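Local coordinates for TgTwinScan_2721 - E2 domain (Toxoplasma gondii, PDB 2F4Z), which probably serves as a ubiquitin-conjugating (E2) enzyme, accepting activated ubiquitin as a thioester and passing it on toward substrates, at residues Y89-I98 and K110-H119. Residues are numbered along the deposited sequence; the frame is centred on the assembly and turned at random.
Sequences YEGGHFTLDI and KMKFVTKIWH
Thr-95 O accepts two backbone N-H groups, from Val-114 N at 2.9 Å and, weakly, from Thr-115 N, where the antiparallel E2 (UBC-fold) sheet gives way to a loop. Strands 93-98 and 110-113 are the third and fourth of its meander; the ladder's hydrogen-bonded pair joins Asp-97 N to Lys-112 O (2.9 Å) and Lys-112 N to Asp-97 O (3.2 Å). Past Phe-113 a side chain replaces the backbone acceptor: the Thr-95 N-H aims almost straight at Thr-115 OG1 (173° at the hydrogen, N to OG1 2.8 Å). With Thr-115 OG1 beside its backbone N (chi1 -54°), the second branch, CG2, lies anti to that N and meets Phe-94 CD2 (3.6 Å).

On the buried face, under helix 144-156, Leu-96 and Phe-113 run side by side, and Leu-96 CD1 sits 4.0 Å from the Phe-113 ring centroid, 25° off its normal. Ile-117 CD1 makes a matching CH-pi contact over one face of Phe-94. On the other face, Asp-97 OD2 meets Lys-112 CE, whereas OD1 forms a salt bridge with Arg-76. Tyr-89, packed against helix 176-190, donates a hydrogen bond from OH to Trp-118 O (2.7 Å), the carbonyl oxygen lying in plane at the ring's edge.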
loop_
_atom_site.group_PDB
_atom_site.type_symbol
_atom_site.label_atom_id
_atom_site.label_comp_id
_atom_site.label_asym_id
_atom_site.label_seq_id
_atom_site.Cartn_x
_atom_site.Cartn_y
_atom_site.Cartn_z
ATOM N N TYR A 89 -17.820 -13.338 12.426
ATOM C CA TYR A 89 -18.032 -13.288 10.971
ATOM C C TYR A 89 -17.475 -14.509 10.277
ATOM O O TYR A 89 -17.653 -14.675 9.087
ATOM C CB TYR A 89 -17.442 -11.978 10.386
ATOM C CG TYR A 89 -17.908 -10.837 11.215
ATOM C CD1 TYR A 89 -19.251 -10.470 11.215
ATOM C CD2 TYR A 89 -17.031 -10.165 12.072
ATOM C CE1 TYR A 89 -19.689 -9.443 12.028
ATOM C CE2 TYR A 89 -17.468 -9.154 12.906
ATOM C CZ TYR A 89 -18.780 -8.783 12.861
ATOM O OH TYR A 89 -19.231 -7.731 13.641
ATOM N N GLU A 90 -16.784 -15.362 11.038
ATOM C CA GLU A 90 -16.132 -16.533 10.471
ATOM C C GLU A 90 -17.096 -17.393 9.673
ATOM O O GLU A 90 -18.221 -17.623 10.110
ATOM C CB GLU A 90 -15.501 -17.369 11.567
ATOM C CG GLU A 90 -14.835 -18.608 11.000
ATOM C CD GLU A 90 -14.179 -19.470 12.049
ATOM O OE1 GLU A 90 -13.546 -18.920 13.009
ATOM O OE2 GLU A 90 -14.275 -20.714 11.866
ATOM N N GLY A 91 -16.664 -17.854 8.496
ATOM C CA GLY A 91 -17.532 -18.601 7.609
ATOM C C GLY A 91 -18.479 -17.761 6.764
ATOM O O GLY A 91 -19.143 -18.286 5.878
ATOM N N GLY A 92 -18.560 -16.463 7.008
ATOM C CA GLY A 92 -19.458 -15.591 6.225
ATOM C C GLY A 92 -18.758 -15.178 4.931
ATOM O O GLY A 92 -17.515 -15.131 4.875
ATOM N N HIS A 93 -19.567 -14.833 3.946
ATOM C CA HIS A 93 -19.121 -14.298 2.667
ATOM C C HIS A 93 -19.828 -13.001 2.439
ATOM O O HIS A 93 -21.008 -13.009 2.305
ATOM C CB HIS A 93 -19.460 -15.303 1.514
ATOM C CG HIS A 93 -18.735 -16.603 1.665
ATOM N ND1 HIS A 93 -17.352 -16.692 1.566
ATOM C CD2 HIS A 93 -19.174 -17.840 2.039
ATOM C CE1 HIS A 93 -16.982 -17.939 1.821
ATOM N NE2 HIS A 93 -18.064 -18.657 2.105
ATOM N N PHE A 94 -19.085 -11.896 2.360
ATOM C CA PHE A 94 -19.688 -10.542 2.383
ATOM C C PHE A 94 -19.425 -9.902 1.057
ATOM O O PHE A 94 -18.279 -9.957 0.562
ATOM C CB PHE A 94 -19.128 -9.713 3.559
ATOM C CG PHE A 94 -19.413 -10.338 4.901
ATOM C CD1 PHE A 94 -18.494 -11.217 5.482
ATOM C CD2 PHE A 94 -20.648 -10.136 5.525
ATOM C CE1 PHE A 94 -18.762 -11.823 6.708
ATOM C CE2 PHE A 94 -20.926 -10.769 6.747
ATOM C CZ PHE A 94 -19.964 -11.607 7.328
ATOM N N THR A 95 -20.479 -9.381 0.467
ATOM C CA THR A 95 -20.461 -8.691 -0.796
ATOM C C THR A 95 -20.451 -7.212 -0.523
ATOM O O THR A 95 -21.168 -6.755 0.360
ATOM C CB THR A 95 -21.745 -9.071 -1.593
ATOM O OG1 THR A 95 -21.680 -10.484 -1.859
ATOM C CG2 THR A 95 -21.893 -8.289 -2.934
ATOM N N LEU A 96 -19.606 -6.486 -1.265
ATOM C CA LEU A 96 -19.520 -5.044 -1.230
ATOM C C LEU A 96 -19.878 -4.438 -2.591
ATOM O O LEU A 96 -19.589 -4.996 -3.633
ATOM C CB LEU A 96 -18.103 -4.579 -0.865
ATOM C CG LEU A 96 -17.383 -4.825 0.468
ATOM C CD1 LEU A 96 -17.511 -3.668 1.452
ATOM C CD2 LEU A 96 -17.564 -6.152 1.152
ATOM N N ASP A 97 -20.500 -3.295 -2.562
ATOM C CA ASP A 97 -20.636 -2.515 -3.777
ATOM C C ASP A 97 -19.454 -1.501 -3.853
ATOM O O ASP A 97 -19.084 -0.947 -2.851
ATOM C CB ASP A 97 -22.013 -1.813 -3.760
ATOM C CG ASP A 97 -22.212 -0.933 -4.961
ATOM O OD1 ASP A 97 -21.923 -1.353 -6.111
ATOM O OD2 ASP A 97 -22.607 0.224 -4.744
ATOM N N ILE A 98 -18.856 -1.298 -5.036
ATOM C CA ILE A 98 -17.647 -0.492 -5.217
ATOM C C ILE A 98 -17.900 0.422 -6.409
ATOM O O ILE A 98 -18.094 -0.041 -7.561
ATOM C CB ILE A 98 -16.337 -1.329 -5.419
ATOM C CG1 ILE A 98 -16.102 -2.333 -4.260
ATOM C CG2 ILE A 98 -15.043 -0.394 -5.637
ATOM C CD1 ILE A 98 -15.018 -3.426 -4.597
ATOM N N LYS A 110 -15.568 4.418 -3.552
ATOM C CA LYS A 110 -16.622 4.376 -2.525
ATOM C C LYS A 110 -17.105 2.932 -2.380
ATOM O O LYS A 110 -17.371 2.263 -3.378
ATOM C CB LYS A 110 -17.802 5.283 -2.879
ATOM C CG LYS A 110 -17.390 6.554 -3.653
ATOM C CD LYS A 110 -18.667 7.222 -4.275
ATOM C CE LYS A 110 -19.958 6.275 -4.118
ATOM N NZ LYS A 110 -21.324 6.739 -4.671
ATOM N N MET A 111 -17.153 2.453 -1.123
ATOM C CA MET A 111 -17.469 1.067 -0.812
ATOM C C MET A 111 -18.514 1.038 0.260
ATOM O O MET A 111 -18.519 1.893 1.164
ATOM C CB MET A 111 -16.209 0.346 -0.353
ATOM C CG MET A 111 -15.125 0.305 -1.439
ATOM S SD MET A 111 -13.910 -0.890 -0.934
ATOM C CE MET A 111 -12.683 -0.825 -2.229
ATOM N N LYS A 112 -19.442 0.105 0.134
ATOM C CA LYS A 112 -20.418 -0.180 1.215
ATOM C C LYS A 112 -20.774 -1.662 1.182
ATOM O O LYS A 112 -20.633 -2.291 0.141
ATOM C CB LYS A 112 -21.694 0.645 1.049
ATOM C CG LYS A 112 -22.435 0.347 -0.229
ATOM C CD LYS A 112 -23.666 1.173 -0.316
ATOM C CE LYS A 112 -24.230 1.018 -1.736
ATOM N NZ LYS A 112 -25.625 1.528 -1.868
ATOM N N PHE A 113 -21.192 -2.223 2.326
ATOM C CA PHE A 113 -21.667 -3.594 2.347
ATOM C C PHE A 113 -23.008 -3.704 1.658
ATOM O O PHE A 113 -23.913 -2.853 1.852
ATOM C CB PHE A 113 -21.726 -4.145 3.773
ATOM C CG PHE A 113 -20.362 -4.592 4.310
ATOM C CD1 PHE A 113 -19.369 -3.655 4.625
ATOM C CD2 PHE A 113 -20.106 -5.943 4.534
ATOM C CE1 PHE A 113 -18.100 -4.104 5.114
ATOM C CE2 PHE A 113 -18.913 -6.386 5.037
ATOM C CZ PHE A 113 -17.893 -5.463 5.358
ATOM N N VAL A 114 -23.123 -4.701 0.795
ATOM C CA VAL A 114 -24.450 -5.115 0.283
ATOM C C VAL A 114 -25.019 -6.166 1.253
ATOM O O VAL A 114 -26.150 -6.015 1.690
ATOM C CB VAL A 114 -24.334 -5.669 -1.145
ATOM C CG1 VAL A 114 -25.640 -6.380 -1.588
ATOM C CG2 VAL A 114 -23.917 -4.524 -2.077
ATOM N N THR A 115 -24.230 -7.189 1.612
ATOM C CA THR A 115 -24.617 -8.199 2.622
ATOM C C THR A 115 -24.896 -7.528 3.994
ATOM O O THR A 115 -24.062 -6.745 4.484
ATOM C CB THR A 115 -23.488 -9.182 2.854
ATOM O OG1 THR A 115 -23.059 -9.767 1.609
ATOM C CG2 THR A 115 -23.890 -10.280 3.867
ATOM N N LYS A 116 -26.068 -7.803 4.595
ATOM C CA LYS A 116 -26.368 -7.361 5.987
ATOM C C LYS A 116 -25.338 -7.887 6.974
ATOM O O LYS A 116 -24.967 -9.087 6.994
ATOM C CB LYS A 116 -27.808 -7.767 6.416
ATOM C CG LYS A 116 -28.976 -7.018 5.756
ATOM C CD LYS A 116 -28.866 -5.490 6.077
ATOM C CE LYS A 116 -30.156 -4.641 5.881
ATOM N NZ LYS A 116 -30.751 -4.625 4.475
ATOM N N ILE A 117 -24.837 -6.986 7.823
ATOM C CA ILE A 117 -23.781 -7.361 8.789
ATOM C C ILE A 117 -24.015 -6.541 10.089
ATOM O O ILE A 117 -24.539 -5.388 10.050
ATOM C CB ILE A 117 -22.361 -7.143 8.180
ATOM C CG1 ILE A 117 -21.251 -7.670 9.119
ATOM C CG2 ILE A 117 -22.219 -5.667 7.702
ATOM C CD1 ILE A 117 -19.855 -7.825 8.483
ATOM N N TRP A 118 -23.735 -7.172 11.216
ATOM C CA TRP A 118 -23.907 -6.565 12.534
ATOM C C TRP A 118 -22.534 -6.205 13.062
ATOM O O TRP A 118 -21.826 -7.066 13.539
ATOM C CB TRP A 118 -24.517 -7.597 13.462
ATOM C CG TRP A 118 -25.022 -7.035 14.772
ATOM C CD1 TRP A 118 -24.457 -7.202 16.051
ATOM C CD2 TRP A 118 -26.168 -6.207 14.941
ATOM N NE1 TRP A 118 -25.226 -6.518 16.972
ATOM C CE2 TRP A 118 -26.272 -5.903 16.325
ATOM C CE3 TRP A 118 -27.128 -5.707 14.070
ATOM C CZ2 TRP A 118 -27.302 -5.139 16.835
ATOM C CZ3 TRP A 118 -28.137 -4.908 14.572
ATOM C CH2 TRP A 118 -28.220 -4.634 15.963
ATOM N N HIS A 119 -22.139 -4.920 12.943
ATOM C CA HIS A 119 -20.749 -4.515 13.321
ATOM C C HIS A 119 -20.856 -3.047 13.723
ATOM O O HIS A 119 -21.582 -2.317 13.045
ATOM C CB HIS A 119 -19.807 -4.709 12.082
ATOM C CG HIS A 119 -18.339 -4.537 12.364
ATOM N ND1 HIS A 119 -17.755 -3.307 12.594
ATOM C CD2 HIS A 119 -17.337 -5.445 12.449
ATOM C CE1 HIS A 119 -16.468 -3.471 12.829
ATOM N NE2 HIS A 119 -16.178 -4.753 12.712
HETATM O O HOH W 1 -20.677 2.347 -2.816
#